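Local coordinates for protein tripeptidase (Staphylococcus aureus subsp. aureus, PDB 3RZA) that probably removes residues from short peptides, tripeptides above all, as a metal-dependent peptidase of the M20 family with zinc and calcium bound, at residues Leu59-Asp64 with Leu77-Asn82; Val90-Leu95 with His151-Phe156. All blocks are in the same frame, centred on the assembly; numbering follows the deposited sequence. Where two conformers were deposited one is given.

Contact 1 of 2, residues Leu59-Asp64 with Leu77-Asn82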
# COMPACT_ATOMS: atom_id res chain seq x y z
N LEU A 59 14.55 -2.61 49.10
CA LEU A 59 15.48 -3.05 48.05
C LEU A 59 16.44 -1.91 47.70
O LEU A 59 16.06 -0.74 47.80
CB LEU A 59 14.72 -3.51 46.80
CG LEU A 59 14.07 -4.90 46.92
CD1 LEU A 59 12.81 -4.89 47.79
CD2 LEU A 59 13.76 -5.49 45.55
N ASP A 60 17.68 -2.27 47.34
CA ASP A 60 18.63 -1.29 46.75
C ASP A 60 18.35 -1.23 45.25
O ASP A 60 18.55 -2.23 44.53
CB ASP A 60 20.10 -1.66 47.03
CG ASP A 60 21.10 -0.56 46.55
OD1 ASP A 60 21.47 -0.57 45.35
OD2 ASP A 60 21.52 0.29 47.36
N VAL A 61 17.90 -0.07 44.78
CA VAL A 61 17.50 0.08 43.37
C VAL A 61 18.56 0.85 42.60
O VAL A 61 18.94 1.93 43.01
CB VAL A 61 16.14 0.80 43.26
CG1 VAL A 61 15.80 1.08 41.80
CG2 VAL A 61 15.07 -0.07 43.90
N LYS A 62 19.05 0.26 41.51
CA LYS A 62 19.97 0.92 40.58
C LYS A 62 19.29 1.03 39.23
O LYS A 62 18.45 0.20 38.87
CB LYS A 62 21.30 0.15 40.46
CG LYS A 62 22.05 -0.02 41.81
CD LYS A 62 23.51 0.40 41.75
CE LYS A 62 24.26 0.08 43.06
NZ LYS A 62 23.86 0.94 44.22
N GLU A 63 19.67 2.10 38.50
CA GLU A 63 19.18 2.40 37.16
C GLU A 63 20.35 2.30 36.21
O GLU A 63 21.45 2.70 36.56
CB GLU A 63 18.64 3.83 37.08
CG GLU A 63 17.48 4.14 37.98
CD GLU A 63 16.82 5.47 37.66
OE1 GLU A 63 16.51 5.75 36.48
OE2 GLU A 63 16.60 6.25 38.60
N ASP A 64 20.10 1.84 34.99
CA ASP A 64 21.11 1.89 33.92
C ASP A 64 20.93 3.21 33.12
O ASP A 64 20.40 4.19 33.68
CB ASP A 64 21.05 0.59 33.07
CG ASP A 64 19.76 0.42 32.30
OD1 ASP A 64 18.94 1.36 32.19
OD2 ASP A 64 19.55 -0.69 31.82
N LEU A 77 15.21 -0.57 35.67
CA LEU A 77 15.47 -0.63 37.12
C LEU A 77 15.96 -2.03 37.45
O LEU A 77 15.36 -3.00 37.00
CB LEU A 77 14.20 -0.35 37.90
CG LEU A 77 13.50 0.99 37.67
CD1 LEU A 77 12.13 1.02 38.32
CD2 LEU A 77 14.37 2.13 38.19
N VAL A 78 17.08 -2.13 38.18
CA VAL A 78 17.56 -3.39 38.75
C VAL A 78 17.53 -3.23 40.28
O VAL A 78 18.28 -2.44 40.83
CB VAL A 78 19.00 -3.72 38.25
CG1 VAL A 78 19.51 -5.04 38.88
CG2 VAL A 78 19.04 -3.80 36.71
N CYS A 79 16.62 -3.96 40.94
CA CYS A 79 16.33 -3.80 42.38
C CYS A 79 16.75 -5.06 43.09
O CYS A 79 16.25 -6.13 42.78
CB CYS A 79 14.84 -3.54 42.61
SG CYS A 79 14.08 -2.48 41.38
N THR A 80 17.68 -4.93 44.04
CA THR A 80 18.32 -6.08 44.66
C THR A 80 17.92 -6.18 46.13
O THR A 80 17.91 -5.17 46.87
CB THR A 80 19.86 -5.99 44.55
OG1 THR A 80 20.23 -5.96 43.17
CG2 THR A 80 20.53 -7.18 45.24
N MSE A 81 17.62 -7.41 46.54
CA MSE A 81 17.21 -7.76 47.87
C MSE A 81 18.29 -8.69 48.37
O MSE A 81 18.46 -9.74 47.79
CB MSE A 81 15.84 -8.47 47.78
CG MSE A 81 15.49 -9.29 48.94
SE MSE A 81 13.62 -9.79 48.99
CE MSE A 81 13.11 -8.49 50.36
N ASN A 82 19.04 -8.30 49.42
CA ASN A 82 20.12 -9.16 49.94
C ASN A 82 19.61 -10.45 50.57
O ASN A 82 18.50 -10.50 51.06
CB ASN A 82 20.98 -8.41 50.98
CG ASN A 82 21.88 -7.32 50.36
OD1 ASN A 82 22.06 -7.26 49.14
ND2 ASN A 82 22.46 -6.48 51.21
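Strands 60-63 and 77-81 pair antiparallel at the edge of the catalytic-domain sheet of this M20-type peptidase, their short axes 4.6 Å apart and their directions 158° apart. Asp60 with Thr80 and Lys62 with Val78 are the hydrogen-bonded pairs, each closed by two backbone bonds; Val61 with Cys79 is the non-hydrogen-bonded pair between them, and Glu63 with Leu77 a second one beyond Lys62. The most nearly linear bond runs from Lys62 N to Val78 O, 2.9 Å.

The face carrying Val61, Glu63, Leu77 and Cys79 lies against helix 46-56. Here the CG2 branch of Val61, beside its own backbone N, meets Cys79 SG at 3.6 Å, while its CG1 branch reaches Leu77 CD2 at 4.0 Å. That same Leu77 methyl touches CG of Glu63, the two side chains lying alongside and pointing the same way; the Glu63 carboxylate goes on to a salt bridge with Lys51. Leu59 CD2 packs on Cys79 CB at 3.7 Å and extends the apolar patch toward Phe156.

The other face is polar at strand 60-63. Lys62 bends at chi2 (-130°) and again at its end; in one of two Asp60 conformers, NZ makes a salt bridge to the syn lone pair of Asp60 OD1, 3.0 Å away.

Contact 2 of 2, residues Val90-Leu95 with His151-Phe156; sequences VPKLYL and HGQIQF
Gln153, just ahead of its strand, and Leu95, two residues into its own, are the residues most covered in a parallel pairing between strands 93-98 and 154-159, in the mixed sheet of the M20 catalytic domain. The chain between them includes helix 128-147, so this is a beta-alpha-beta connection. Three backbone bonds stitch the pair: Leu93 N to Gln153 O, Gln155 N to Leu93 O, and Leu95 N to Gln155 O at 2.8 Å.

With CG anti to the backbone N (chi1 -171°), the Gln153 chain extends beside Lys92 and crosses it at a slant, NE2 lying 3.8 Å from Lys92 CD. Both polar ends converge on Asp178: Lys92 NZ by a salt bridge, Gln153 NE2 by a hydrogen bond. Water 3 also links NE2 to Leu93 O. The Gln153 backbone is bridged as well, water 1 joining its N to Val90 O and water 2 joining its O to Pro91 O, so waters tie the two chains together at the residues leading into the strands, and Gln153 O takes both water 2 and Leu93 N. Alongside, Val90 CG2 rests on Gly152 CA at 3.5 Å, where the glycine leaves room for the methyl.

Leu95 shares a face with Leu93, Ile154 and Phe156, opposite to that of Tyr94 and Gln155. Its side chain and that of Phe156 run side by side in the same direction, and this face is covered by helices 128-147 and 374-393, with Met137 touching both residues. The CD1 methyl of Leu95 reaches Ile154 CG2 at 4.2 Å. The tightest side-chain approach of Leu95 comes at the Phe156 ring, where that methyl, CD1, meets CE2 obliquely at 3.6 Å.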
# COMPACT_ATOMS: atom_id res chain seq x y z
N VAL A 90 22.65 -20.07 49.25
CA VAL A 90 21.66 -20.61 48.31
C VAL A 90 21.76 -19.86 46.96
O VAL A 90 22.36 -18.78 46.91
CB VAL A 90 20.21 -20.49 48.86
CG1 VAL A 90 20.13 -21.01 50.30
CG2 VAL A 90 19.70 -19.05 48.75
N PRO A 91 21.17 -20.42 45.87
CA PRO A 91 21.26 -19.78 44.58
C PRO A 91 20.70 -18.35 44.53
O PRO A 91 19.78 -17.99 45.30
CB PRO A 91 20.43 -20.69 43.68
CG PRO A 91 20.57 -22.00 44.27
CD PRO A 91 20.55 -21.75 45.74
N LYS A 92 21.28 -17.55 43.64
CA LYS A 92 20.90 -16.16 43.46
C LYS A 92 19.92 -16.12 42.31
O LYS A 92 20.23 -16.62 41.22
CB LYS A 92 22.12 -15.30 43.15
CG LYS A 92 23.20 -15.29 44.27
CD LYS A 92 24.42 -14.54 43.79
CE LYS A 92 25.40 -14.26 44.91
NZ LYS A 92 26.58 -13.50 44.39
N LEU A 93 18.76 -15.52 42.56
CA LEU A 93 17.62 -15.52 41.65
C LEU A 93 17.44 -14.16 41.07
O LEU A 93 17.77 -13.15 41.73
CB LEU A 93 16.35 -15.87 42.44
CG LEU A 93 15.02 -15.97 41.70
CD1 LEU A 93 15.09 -16.96 40.52
CD2 LEU A 93 13.96 -16.37 42.69
N TYR A 94 16.91 -14.08 39.85
CA TYR A 94 16.33 -12.85 39.35
C TYR A 94 14.93 -13.09 38.82
O TYR A 94 14.60 -14.20 38.42
CB TYR A 94 17.22 -12.14 38.29
CG TYR A 94 16.91 -12.52 36.87
CD1 TYR A 94 17.41 -13.70 36.32
CD2 TYR A 94 16.08 -11.72 36.06
CE1 TYR A 94 17.10 -14.08 35.04
CE2 TYR A 94 15.76 -12.10 34.77
CZ TYR A 94 16.29 -13.29 34.26
OH TYR A 94 15.99 -13.67 32.96
N LEU A 95 14.12 -12.04 38.84
CA LEU A 95 12.78 -12.04 38.27
C LEU A 95 12.68 -10.79 37.42
O LEU A 95 13.20 -9.76 37.83
CB LEU A 95 11.74 -12.00 39.38
CG LEU A 95 11.75 -13.14 40.39
CD1 LEU A 95 10.88 -12.75 41.60
CD2 LEU A 95 11.27 -14.44 39.73
N HIS A 151 15.04 -15.79 52.69
CA HIS A 151 15.27 -15.93 51.25
C HIS A 151 16.74 -15.70 50.93
O HIS A 151 17.46 -15.04 51.69
CB HIS A 151 14.41 -14.91 50.49
CG HIS A 151 14.58 -13.52 51.00
ND1 HIS A 151 15.64 -12.71 50.64
CD2 HIS A 151 13.85 -12.81 51.89
CE1 HIS A 151 15.54 -11.56 51.28
NE2 HIS A 151 14.45 -11.59 52.03
N GLY A 152 17.17 -16.20 49.78
CA GLY A 152 18.44 -15.81 49.17
C GLY A 152 18.36 -14.44 48.53
O GLY A 152 17.39 -13.68 48.71
N GLN A 153 19.41 -14.10 47.78
CA GLN A 153 19.46 -12.87 47.03
C GLN A 153 18.45 -13.00 45.92
O GLN A 153 18.38 -14.05 45.29
CB GLN A 153 20.84 -12.63 46.44
CG GLN A 153 21.04 -11.26 45.81
CD GLN A 153 22.47 -11.04 45.39
OE1 GLN A 153 23.33 -10.85 46.24
NE2 GLN A 153 22.75 -11.11 44.08
N ILE A 154 17.68 -11.93 45.69
CA ILE A 154 16.70 -11.84 44.61
C ILE A 154 16.87 -10.48 43.94
O ILE A 154 16.88 -9.45 44.64
CB ILE A 154 15.23 -11.96 45.12
CG1 ILE A 154 15.08 -13.06 46.17
CG2 ILE A 154 14.31 -12.24 43.96
CD1 ILE A 154 13.70 -13.12 46.79
N GLN A 155 17.01 -10.47 42.62
CA GLN A 155 16.96 -9.23 41.83
C GLN A 155 15.64 -9.11 41.06
O GLN A 155 15.15 -10.11 40.53
CB GLN A 155 18.15 -9.12 40.88
CG GLN A 155 19.44 -8.90 41.62
CD GLN A 155 20.61 -8.57 40.72
OE1 GLN A 155 20.83 -9.24 39.72
NE2 GLN A 155 21.39 -7.57 41.09
N PHE A 156 15.07 -7.90 41.06
CA PHE A 156 13.85 -7.59 40.34
C PHE A 156 14.24 -6.63 39.24
O PHE A 156 14.68 -5.50 39.52
CB PHE A 156 12.83 -6.97 41.28
CG PHE A 156 12.33 -7.92 42.32
CD1 PHE A 156 13.08 -8.18 43.45
CD2 PHE A 156 11.11 -8.58 42.15
CE1 PHE A 156 12.63 -9.09 44.40
CE2 PHE A 156 10.64 -9.48 43.11
CZ PHE A 156 11.39 -9.73 44.23
O HOH W 1 21.35 -16.15 47.43
O HOH W 2 17.45 -16.58 46.01
O HOH W 3 20.14 -12.36 42.68

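Overall arrangement
Contact 1 and contact 2 are neighbouring pairings in one sheet, their centres 12 Å apart, with strand 77-81 running antiparallel to strand 154-159 where they join. The seam is bonded through both backbone and side chains: Cys79 O lies 2.7 Å from Phe156 N, and Thr80 OG1 lies 2.9 Å from Gln155 NE2, both probable hydrogen bonds. Met81 CG packs on His151 CE1 at the far end. Neither contact supplies a metal ligand. The Tyr94 side chain is about 13 Å from the zinc ion held by His98, Asp129 and Asp186, and His98 closes the strand that starts in contact 2; the Glu63 side chain is about 12 Å from a calcium ion.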